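Local coordinates for protein SsfS6 (Streptomyces sp. SF2575, PDB 4FZR) that belongs to the erythromycin biosynthesis protein CIII-like family and has the two-domain architecture of the GT-B fold, with a parallel sheet in each domain, at residues A[43-48]-A[120-125]; A[87-90]-A[95-98]; A[110-115]-A[169-174]; A[304-307]-A[312-315]. One frame throughout, in Å; residues are numbered along the deposited sequence.

Interaction 1 (A[43-48]-A[120-125]); sequences GHEVLV and ERWKPD
Leu-47 and Trp-122 are joined by a CH-pi contact: Leu-47 CB lies 3.8 Å from the centroid of the six-membered indole ring, 17° off its normal and displaced toward the rim. Over the same face, Leu-47 CD2 comes to 4.0 Å from Trp-122 CD2, because CG points opposite the backbone N (chi1 -179°) and carries the methyl along the indole.

Backbone and aliphatic contacts meet the outer end of the ring. Glu-45 O approaches at the edge, near the ring plane, 3.7 Å from Trp-122 CH2. Glu-45 CG adds an apolar touch, 3.8 Å from Trp-122 CZ2, and its carboxylate stands 82° to the indole instead of stacking on it.

The fold here is the Rossmann-like N-terminal domain of a GT-B protein. Trp-122 closes helix 93-122, Lys-123 leaves the helix with positive phi, and the chain turns toward strand 126-130. Strand 17-21 lies between that strand and strand 45-51 in the parallel sheet, so the indole reaches past it to the next strand.

Arg-17 is the charged partner of both Glu-45 and Trp-122: it forms a salt bridge with Glu-45 OE1 and a cation-pi contact with Trp-122. Across the subunit interface, Phe-222 of the second subunit packs on Leu-47 and meets the Trp-122 ring with the planes at about 80°.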
loop_
_atom_site.group_PDB
_atom_site.type_symbol
_atom_site.label_atom_id
_atom_site.label_comp_id
_atom_site.label_asym_id
_atom_site.label_seq_id
_atom_site.Cartn_x
_atom_site.Cartn_y
_atom_site.Cartn_z
ATOM N N GLY A 43 -2.559 9.668 -8.740
ATOM C CA GLY A 43 -1.663 9.821 -9.870
ATOM C C GLY A 43 -0.338 10.486 -9.551
ATOM O O GLY A 43 0.509 10.636 -10.432
ATOM N N HIS A 44 -0.145 10.883 -8.297
ATOM C CA HIS A 44 1.072 11.591 -7.912
ATOM C C HIS A 44 2.229 10.626 -7.653
ATOM O O HIS A 44 2.026 9.423 -7.495
ATOM C CB HIS A 44 0.804 12.470 -6.688
ATOM C CG HIS A 44 -0.389 13.361 -6.851
ATOM N ND1 HIS A 44 -0.459 14.342 -7.815
ATOM C CD2 HIS A 44 -1.568 13.402 -6.185
ATOM C CE1 HIS A 44 -1.626 14.956 -7.731
ATOM N NE2 HIS A 44 -2.316 14.407 -6.750
ATOM N N GLU A 45 3.445 11.160 -7.643
ATOM C CA GLU A 45 4.631 10.350 -7.416
ATOM C C GLU A 45 5.098 10.510 -5.972
ATOM O O GLU A 45 5.224 11.631 -5.477
ATOM C CB GLU A 45 5.740 10.766 -8.379
ATOM C CG GLU A 45 6.882 9.779 -8.451
ATOM C CD GLU A 45 7.782 10.015 -9.650
ATOM O OE1 GLU A 45 7.331 10.666 -10.617
ATOM O OE2 GLU A 45 8.941 9.546 -9.622
ATOM N N VAL A 46 5.357 9.391 -5.298
ATOM C CA VAL A 46 5.680 9.419 -3.874
ATOM C C VAL A 46 6.976 8.679 -3.558
ATOM O O VAL A 46 7.248 7.608 -4.100
ATOM C CB VAL A 46 4.531 8.816 -3.028
ATOM C CG1 VAL A 46 4.984 8.563 -1.593
ATOM C CG2 VAL A 46 3.315 9.731 -3.056
ATOM N N LEU A 47 7.776 9.266 -2.675
ATOM C CA LEU A 47 8.970 8.613 -2.165
ATOM C C LEU A 47 9.047 8.841 -0.657
ATOM O O LEU A 47 9.100 9.982 -0.195
ATOM C CB LEU A 47 10.221 9.161 -2.856
ATOM C CG LEU A 47 11.562 8.542 -2.446
ATOM C CD1 LEU A 47 11.575 7.042 -2.685
ATOM C CD2 LEU A 47 12.702 9.200 -3.198
ATOM N N VAL A 48 9.032 7.756 0.109
ATOM C CA VAL A 48 9.105 7.860 1.562
ATOM C C VAL A 48 10.555 7.769 2.019
ATOM O O VAL A 48 11.234 6.770 1.770
ATOM C CB VAL A 48 8.278 6.767 2.257
ATOM C CG1 VAL A 48 8.373 6.913 3.773
ATOM C CG2 VAL A 48 6.832 6.835 1.794
ATOM N N GLU A 120 17.328 17.260 -3.591
ATOM C CA GLU A 120 17.954 17.998 -4.679
ATOM C C GLU A 120 18.048 17.141 -5.940
ATOM O O GLU A 120 17.930 17.649 -7.053
ATOM C CB GLU A 120 19.340 18.484 -4.255
ATOM C CG GLU A 120 19.306 19.765 -3.443
ATOM C CD GLU A 120 20.564 19.970 -2.622
ATOM O OE1 GLU A 120 21.483 19.131 -2.726
ATOM O OE2 GLU A 120 20.632 20.967 -1.870
ATOM N N ARG A 121 18.273 15.844 -5.763
ATOM C CA ARG A 121 18.329 14.926 -6.893
ATOM C C ARG A 121 16.932 14.594 -7.399
ATOM O O ARG A 121 16.702 14.512 -8.606
ATOM C CB ARG A 121 19.047 13.634 -6.502
ATOM C CG ARG A 121 20.557 13.754 -6.446
ATOM C CD ARG A 121 21.194 12.426 -6.073
ATOM N NE ARG A 121 22.641 12.426 -6.280
ATOM C CZ ARG A 121 23.531 12.885 -5.403
ATOM N NH1 ARG A 121 23.137 13.395 -4.242
ATOM N NH2 ARG A 121 24.824 12.837 -5.691
ATOM N N TRP A 122 16.004 14.403 -6.471
ATOM C CA TRP A 122 14.660 13.942 -6.819
ATOM C C TRP A 122 13.725 15.093 -7.181
ATOM O O TRP A 122 12.786 14.914 -7.957
ATOM C CB TRP A 122 14.072 13.130 -5.663
ATOM C CG TRP A 122 12.951 12.225 -6.066
ATOM C CD1 TRP A 122 13.014 11.192 -6.953
ATOM C CD2 TRP A 122 11.601 12.259 -5.582
ATOM N NE1 TRP A 122 11.786 10.583 -7.057
ATOM C CE2 TRP A 122 10.903 11.219 -6.226
ATOM C CE3 TRP A 122 10.917 13.069 -4.672
ATOM C CZ2 TRP A 122 9.554 10.969 -5.990
ATOM C CZ3 TRP A 122 9.577 12.819 -4.440
ATOM C CH2 TRP A 122 8.910 11.776 -5.094
ATOM N N LYS A 123 13.981 16.268 -6.612
ATOM C CA LYS A 123 13.223 17.476 -6.939
ATOM C C LYS A 123 11.723 17.339 -6.677
ATOM O O LYS A 123 10.924 17.298 -7.611
ATOM C CB LYS A 123 13.461 17.867 -8.399
ATOM C CG LYS A 123 14.817 18.497 -8.652
ATOM C CD LYS A 123 15.172 18.473 -10.130
ATOM C CE LYS A 123 15.647 17.094 -10.571
ATOM N NZ LYS A 123 16.055 17.062 -12.006
ATOM N N PRO A 124 11.337 17.273 -5.397
ATOM C CA PRO A 124 9.917 17.247 -5.036
ATOM C C PRO A 124 9.248 18.607 -5.162
ATOM O O PRO A 124 9.894 19.642 -5.016
ATOM C CB PRO A 124 9.937 16.809 -3.569
ATOM C CG PRO A 124 11.269 17.208 -3.072
ATOM C CD PRO A 124 12.207 17.070 -4.230
ATOM N N ASP A 125 7.951 18.585 -5.444
ATOM C CA ASP A 125 7.142 19.791 -5.420
ATOM C C ASP A 125 6.641 20.020 -4.004
ATOM O O ASP A 125 6.276 21.133 -3.636
ATOM C CB ASP A 125 5.930 19.650 -6.347
ATOM C CG ASP A 125 6.271 19.018 -7.680
ATOM O OD1 ASP A 125 7.263 19.438 -8.308
ATOM O OD2 ASP A 125 5.534 18.103 -8.098
#

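Interaction 2 (A[87-90]-A[95-98]); sequences TTMP and PLLE
Pro-90 and Leu-96 form the close part of a contact between the loop that follows helix 74-78 and the first turns of helix 93-122, in the N-terminal domain of the GT-B fold. The chain doubles back within a few residues, so the loop lies against the start of the helix it leads into. No hydrogen bond crosses between the two segments; the contact is van der Waals packing of Leu-96 against two proline rings and the end of Met-89.

The looser side faces solvent. Pro-95 CG lies 3.9 Å from Pro-90 CB. Met-89, modelled as selenomethionine, is an exposed residue, but bends at chi2 and chi3 bring its end back to Leu-96, where Met-89 CE lies 3.5 Å from Leu-96 CD1. Earlier in the loop, Thr-87 OG1 is hydrogen-bonded to His-99 NE2, a second tie to the same helix.

The tight side is built on Leu-96. Its CG points opposite the backbone N (chi1 -180°), which sends CD1 out to the loop, where it lies 3.7 Å from Pro-90 CD. The ring of Pro-90 also presses on the helix backbone, with CG 3.5 Å from Pro-95 O and CB 3.7 Å from Leu-96 N. Leu-96 is buried and also touches Ala-330 of the C-terminal domain, so this turn of the helix borders the region between the domains. From the backbone side, Pro-90 O sits 3.4 Å from Leu-96 CD1.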
loop_
_atom_site.group_PDB
_atom_site.type_symbol
_atom_site.label_atom_id
_atom_site.label_comp_id
_atom_site.label_asym_id
_atom_site.label_seq_id
_atom_site.Cartn_x
_atom_site.Cartn_y
_atom_site.Cartn_z
ATOM N N THR A 87 22.164 13.137 28.879
ATOM C CA THR A 87 21.027 13.855 29.441
ATOM C C THR A 87 20.151 12.893 30.228
ATOM O O THR A 87 20.280 11.675 30.095
ATOM C CB THR A 87 20.175 14.517 28.342
ATOM O OG1 THR A 87 19.517 13.509 27.565
ATOM C CG2 THR A 87 21.037 15.373 27.431
ATOM N N THR A 88 19.254 13.441 31.041
ATOM C CA THR A 88 18.388 12.618 31.874
ATOM C C THR A 88 16.933 13.070 31.775
ATOM O O THR A 88 16.645 14.199 31.380
ATOM C CB THR A 88 18.846 12.619 33.358
ATOM O OG1 THR A 88 18.879 13.960 33.864
ATOM C CG2 THR A 88 20.232 11.989 33.497
HETATM N N MSE A 89 16.025 12.164 32.122
HETATM C CA MSE A 89 14.594 12.433 32.091
HETATM C C MSE A 89 14.157 13.357 33.226
HETATM O O MSE A 89 14.294 13.008 34.399
HETATM C CB MSE A 89 13.827 11.114 32.214
HETATM C CG MSE A 89 13.955 10.198 31.010
HETATM SE SE MSE A 89 12.587 10.552 29.667
HETATM C CE MSE A 89 11.000 10.198 30.754
ATOM N N PRO A 90 13.629 14.543 32.882
ATOM C CA PRO A 90 12.969 15.349 33.913
ATOM C C PRO A 90 11.754 14.604 34.446
ATOM O O PRO A 90 11.100 13.905 33.673
ATOM C CB PRO A 90 12.531 16.605 33.153
ATOM C CG PRO A 90 13.429 16.674 31.967
ATOM C CD PRO A 90 13.708 15.252 31.594
ATOM N N PRO A 95 9.051 20.302 31.742
ATOM C CA PRO A 95 10.427 20.257 31.236
ATOM C C PRO A 95 10.738 18.922 30.565
ATOM O O PRO A 95 11.704 18.824 29.808
ATOM C CB PRO A 95 11.268 20.437 32.500
ATOM C CG PRO A 95 10.417 19.892 33.589
ATOM C CD PRO A 95 9.002 20.236 33.213
ATOM N N LEU A 96 9.922 17.909 30.846
ATOM C CA LEU A 96 10.049 16.608 30.198
ATOM C C LEU A 96 9.587 16.705 28.750
ATOM O O LEU A 96 10.155 16.071 27.861
ATOM C CB LEU A 96 9.214 15.562 30.938
ATOM C CG LEU A 96 9.241 14.138 30.383
ATOM C CD1 LEU A 96 10.664 13.645 30.269
ATOM C CD2 LEU A 96 8.436 13.214 31.279
ATOM N N LEU A 97 8.544 17.498 28.525
ATOM C CA LEU A 97 8.043 17.747 27.180
ATOM C C LEU A 97 9.094 18.449 26.325
ATOM O O LEU A 97 9.266 18.124 25.152
ATOM C CB LEU A 97 6.771 18.597 27.233
ATOM C CG LEU A 97 5.447 17.859 27.024
ATOM C CD1 LEU A 97 5.387 16.593 27.865
ATOM C CD2 LEU A 97 4.275 18.780 27.348
ATOM N N GLU A 98 9.789 19.415 26.916
ATOM C CA GLU A 98 10.830 20.146 26.207
ATOM C C GLU A 98 12.022 19.234 25.943
ATOM O O GLU A 98 12.660 19.312 24.893
ATOM C CB GLU A 98 11.257 21.377 27.009
ATOM C CG GLU A 98 10.156 22.427 27.141
ATOM C CD GLU A 98 10.448 23.477 28.202
ATOM O OE1 GLU A 98 11.137 23.158 29.195
ATOM O OE2 GLU A 98 9.981 24.626 28.042
#

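Interaction 3 (A[110-115]-A[169-174]); sequences RMRDEA and APELAE
Arg-112 reaches Glu-171 by a chi1 of 68°, which sets CG between its backbone N and carbonyl carbon, and by an extended chain from CG to NE. Glu-171 is bent instead: chi2 of 70° turns its carboxylate aside, so that CG, not an oxygen, meets the guanidinium. The pair joins two helices of the N-terminal GT-B domain, the long helix 93-122 and the short helix 169-173, whose backbones stay well apart; the nearest CA atoms, those of Arg-112 and Glu-171, are 10.1 Å distant.

Glu-171 CG sits over the centre of one guanidinium face, 3.6 Å from Arg-112 CZ. The carboxylate plane is turned 70° from the guanidinium. The salt bridge from Glu-171 OE2 to Arg-112 NH2 is long, at 4.0 Å; because OE2 lies well out of the guanidinium plane, no N-H points at it and only the charges attract. Glu-171 OE2 has a second cationic partner in Arg-82, also through a salt bridge. The Arg-112 side chain also touches Leu-138 of helix 135-143. Exposed Glu-174 brings OE1 to the guanidinium edge near its plane, 4.1 Å from Arg-112 NH1, beyond salt-bridge range.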
loop_
_atom_site.group_PDB
_atom_site.type_symbol
_atom_site.label_atom_id
_atom_site.label_comp_id
_atom_site.label_asym_id
_atom_site.label_seq_id
_atom_site.Cartn_x
_atom_site.Cartn_y
_atom_site.Cartn_z
ATOM N N ARG A 110 20.738 14.123 12.290
ATOM C CA ARG A 110 21.189 12.842 11.759
ATOM C C ARG A 110 20.674 12.610 10.338
ATOM O O ARG A 110 21.251 11.825 9.585
ATOM C CB ARG A 110 20.720 11.703 12.667
ATOM C CG ARG A 110 21.093 11.880 14.132
ATOM C CD ARG A 110 22.587 11.691 14.370
ATOM N NE ARG A 110 22.976 10.282 14.343
ATOM C CZ ARG A 110 22.851 9.448 15.372
ATOM N NH1 ARG A 110 22.340 9.867 16.524
ATOM N NH2 ARG A 110 23.233 8.185 15.249
HETATM N N MSE A 111 19.598 13.304 9.972
HETATM C CA MSE A 111 18.870 13.012 8.737
HETATM C C MSE A 111 19.035 14.063 7.639
HETATM O O MSE A 111 18.958 13.738 6.456
HETATM C CB MSE A 111 17.375 12.865 9.042
HETATM C CG MSE A 111 16.971 11.530 9.653
HETATM SE SE MSE A 111 15.066 11.447 10.084
HETATM C CE MSE A 111 14.928 9.526 10.420
ATOM N N ARG A 112 19.255 15.316 8.024
ATOM C CA ARG A 112 19.113 16.426 7.083
ATOM C C ARG A 112 20.040 16.340 5.865
ATOM O O ARG A 112 19.623 16.653 4.750
ATOM C CB ARG A 112 19.279 17.774 7.798
ATOM C CG ARG A 112 20.679 18.072 8.317
ATOM C CD ARG A 112 20.656 19.297 9.227
ATOM N NE ARG A 112 21.993 19.787 9.565
ATOM C CZ ARG A 112 22.558 20.883 9.056
ATOM N NH1 ARG A 112 21.917 21.641 8.173
ATOM N NH2 ARG A 112 23.778 21.229 9.437
ATOM N N ASP A 113 21.282 15.914 6.067
ATOM C CA ASP A 113 22.244 15.854 4.965
ATOM C C ASP A 113 21.752 14.967 3.825
ATOM O O ASP A 113 21.694 15.399 2.673
ATOM C CB ASP A 113 23.607 15.360 5.456
ATOM C CG ASP A 113 24.344 16.403 6.275
ATOM O OD1 ASP A 113 24.107 17.612 6.056
ATOM O OD2 ASP A 113 25.164 16.016 7.135
ATOM N N GLU A 114 21.395 13.728 4.150
ATOM C CA GLU A 114 20.956 12.776 3.137
ATOM C C GLU A 114 19.543 13.077 2.642
ATOM O O GLU A 114 19.190 12.729 1.516
ATOM C CB GLU A 114 21.033 11.346 3.677
ATOM C CG GLU A 114 22.416 10.727 3.589
ATOM C CD GLU A 114 22.961 10.733 2.173
ATOM O OE1 GLU A 114 22.264 10.231 1.265
ATOM O OE2 GLU A 114 24.082 11.246 1.966
ATOM N N ALA A 115 18.739 13.727 3.477
ATOM C CA ALA A 115 17.375 14.068 3.097
ATOM C C ALA A 115 17.387 15.232 2.112
ATOM O O ALA A 115 16.618 15.252 1.147
ATOM C CB ALA A 115 16.539 14.409 4.327
ATOM N N ALA A 169 17.721 26.113 16.234
ATOM C CA ALA A 169 17.925 27.543 16.014
ATOM C C ALA A 169 19.072 27.838 15.045
ATOM O O ALA A 169 18.913 28.641 14.127
ATOM C CB ALA A 169 18.136 28.270 17.347
ATOM N N PRO A 170 20.232 27.187 15.239
ATOM C CA PRO A 170 21.369 27.452 14.348
ATOM C C PRO A 170 21.099 27.110 12.881
ATOM O O PRO A 170 21.420 27.915 12.008
ATOM C CB PRO A 170 22.471 26.547 14.909
ATOM C CG PRO A 170 22.092 26.313 16.322
ATOM C CD PRO A 170 20.598 26.262 16.327
ATOM N N GLU A 171 20.526 25.939 12.612
ATOM C CA GLU A 171 20.288 25.510 11.233
ATOM C C GLU A 171 19.300 26.422 10.507
ATOM O O GLU A 171 19.384 26.594 9.291
ATOM C CB GLU A 171 19.800 24.057 11.187
ATOM C CG GLU A 171 20.909 23.028 11.368
ATOM C CD GLU A 171 21.474 23.013 12.776
ATOM O OE1 GLU A 171 20.721 23.313 13.727
ATOM O OE2 GLU A 171 22.674 22.700 12.933
ATOM N N LEU A 172 18.369 27.003 11.255
ATOM C CA LEU A 172 17.402 27.934 10.687
ATOM C C LEU A 172 18.048 29.290 10.413
ATOM O O LEU A 172 17.555 30.071 9.597
ATOM C CB LEU A 172 16.201 28.096 11.622
ATOM C CG LEU A 172 15.231 26.912 11.667
ATOM C CD1 LEU A 172 14.083 27.191 12.624
ATOM C CD2 LEU A 172 14.697 26.614 10.276
ATOM N N ALA A 173 19.154 29.565 11.096
ATOM C CA ALA A 173 19.895 30.803 10.883
ATOM C C ALA A 173 20.656 30.747 9.559
ATOM O O ALA A 173 20.787 31.758 8.869
ATOM C CB ALA A 173 20.852 31.062 12.039
ATOM N N GLU A 174 21.144 29.560 9.205
ATOM C CA GLU A 174 21.835 29.361 7.933
ATOM C C GLU A 174 20.880 29.638 6.776
ATOM O O GLU A 174 21.304 29.965 5.667
ATOM C CB GLU A 174 22.382 27.932 7.825
ATOM C CG GLU A 174 23.282 27.506 8.985
ATOM C CD GLU A 174 23.822 26.091 8.831
ATOM O OE1 GLU A 174 23.423 25.396 7.873
ATOM O OE2 GLU A 174 24.648 25.675 9.671
#

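Interaction 4 (A[304-307]-A[312-315]); sequences VVHH and TTLT
Thr-312 and His-306 point at each other from opposite directions, and the methyl of the threonine settles on the imidazole face. Thr-312 CG2 lies 3.7 Å from the ring centroid, 19° off the normal, in a CH-pi contact displaced toward the rim at the CG and ND1 side. At the edge of the same ring, in its plane, Thr-313 OG1 comes to 3.5 Å from His-306 CE1. The neighbouring imidazole of His-307 makes a slighter contact: its CE1 is 3.6 Å from Thr-312 OG1, at an oblique angle to the ring. No hydrogen bond links the two segments.

Torsions and polar partners place these groups. A chi1 of 62° on His-306 sets CG between the backbone N and the carbonyl carbon, from where the ring extends to Thr-312. The far nitrogen, His-306 NE2, is hydrogen-bonded to Gln-323 OE1, which limits rotation of the ring; the amide nitrogen of Gln-323 makes a weak hydrogen bond to Thr-313 O, so this one side chain ties strand and helix partners together. Thr-313 OG1 is held by Gly-309 O, one turn back. On the sheet, His-306 is backbone-bonded to Val-324 of strand 323-325 and Val-326 just beyond it.

Strand 303-306, helix 310-318 and strand 323-325 make a parallel beta-alpha-beta crossover in the C-terminal domain, with a glycine-bearing turn between the first strand and the helix, a unit repeated throughout the Rossmann-like domains of GT-B proteins.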
loop_
_atom_site.group_PDB
_atom_site.type_symbol
_atom_site.label_atom_id
_atom_site.label_comp_id
_atom_site.label_asym_id
_atom_site.label_seq_id
_atom_site.Cartn_x
_atom_site.Cartn_y
_atom_site.Cartn_z
ATOM N N VAL A 304 -9.916 -3.716 24.316
ATOM C CA VAL A 304 -8.490 -3.767 24.027
ATOM C C VAL A 304 -7.702 -3.166 25.189
ATOM O O VAL A 304 -8.001 -2.068 25.655
ATOM C CB VAL A 304 -8.124 -3.038 22.709
ATOM C CG1 VAL A 304 -6.631 -3.170 22.431
ATOM C CG2 VAL A 304 -8.925 -3.596 21.538
ATOM N N VAL A 305 -6.709 -3.908 25.662
ATOM C CA VAL A 305 -5.797 -3.423 26.688
ATOM C C VAL A 305 -4.447 -3.187 26.026
ATOM O O VAL A 305 -3.956 -4.066 25.333
ATOM C CB VAL A 305 -5.645 -4.457 27.812
ATOM C CG1 VAL A 305 -4.688 -3.945 28.879
ATOM C CG2 VAL A 305 -7.010 -4.792 28.405
ATOM N N HIS A 306 -3.848 -2.012 26.209
ATOM C CA HIS A 306 -2.614 -1.713 25.485
ATOM C C HIS A 306 -1.742 -0.634 26.115
ATOM O O HIS A 306 -2.089 -0.025 27.122
ATOM C CB HIS A 306 -2.925 -1.353 24.025
ATOM C CG HIS A 306 -3.769 -0.123 23.869
ATOM N ND1 HIS A 306 -3.244 1.106 23.548
ATOM C CD2 HIS A 306 -5.107 0.051 23.987
ATOM C CE1 HIS A 306 -4.224 1.995 23.477
ATOM N NE2 HIS A 306 -5.359 1.381 23.742
ATOM N N HIS A 307 -0.600 -0.411 25.472
ATOM C CA HIS A 307 0.488 0.396 26.013
ATOM C C HIS A 307 0.276 1.907 25.921
ATOM O O HIS A 307 1.107 2.673 26.391
ATOM C CB HIS A 307 1.794 0.035 25.296
ATOM C CG HIS A 307 1.764 0.288 23.818
ATOM N ND1 HIS A 307 1.071 -0.514 22.938
ATOM C CD2 HIS A 307 2.334 1.263 23.070
ATOM C CE1 HIS A 307 1.220 -0.050 21.710
ATOM N NE2 HIS A 307 1.982 1.028 21.762
ATOM N N THR A 312 -2.421 2.612 18.022
ATOM C CA THR A 312 -3.350 1.669 18.629
ATOM C C THR A 312 -4.577 2.395 19.180
ATOM O O THR A 312 -5.706 1.932 19.024
ATOM C CB THR A 312 -2.677 0.888 19.770
ATOM O OG1 THR A 312 -1.433 0.339 19.316
ATOM C CG2 THR A 312 -3.575 -0.236 20.251
ATOM N N THR A 313 -4.348 3.538 19.820
ATOM C CA THR A 313 -5.434 4.333 20.378
ATOM C C THR A 313 -6.403 4.754 19.285
ATOM O O THR A 313 -7.606 4.510 19.379
ATOM C CB THR A 313 -4.903 5.598 21.064
ATOM O OG1 THR A 313 -4.131 5.235 22.214
ATOM C CG2 THR A 313 -6.053 6.502 21.495
ATOM N N LEU A 314 -5.870 5.390 18.248
ATOM C CA LEU A 314 -6.693 5.880 17.150
ATOM C C LEU A 314 -7.367 4.737 16.399
ATOM O O LEU A 314 -8.481 4.892 15.899
ATOM C CB LEU A 314 -5.857 6.743 16.203
ATOM C CG LEU A 314 -5.523 8.118 16.783
ATOM C CD1 LEU A 314 -4.279 8.686 16.139
ATOM C CD2 LEU A 314 -6.697 9.066 16.596
ATOM N N THR A 315 -6.704 3.584 16.339
ATOM C CA THR A 315 -7.283 2.420 15.678
ATOM C C THR A 315 -8.532 1.960 16.430
ATOM O O THR A 315 -9.586 1.741 15.830
ATOM C CB THR A 315 -6.282 1.245 15.591
ATOM O OG1 THR A 315 -5.106 1.658 14.887
ATOM C CG2 THR A 315 -6.901 0.066 14.853
#

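Interactions 1, 2 and 3 belong to the N-terminal domain and share helix 93-122: interaction 2 lies at its start, interaction 3 further along and interaction 1 at its end. Interactions 2 and 3 have centres 23 Å apart, interactions 3 and 1 20 Å, with nearest atoms of the latter pair about 5 Å apart and not touching. The helix thus ties its own leading loop, helix 169-173 and strand 45-51 in turn. Along the chain interactions 1 and 3 alternate their segments, and interaction 2 falls between the two segments of interaction 1. Interaction 4, which pairs a strand of the second parallel sheet with the helix after it, follows all three, its centre 25 to 34 Å away in the C-terminal domain.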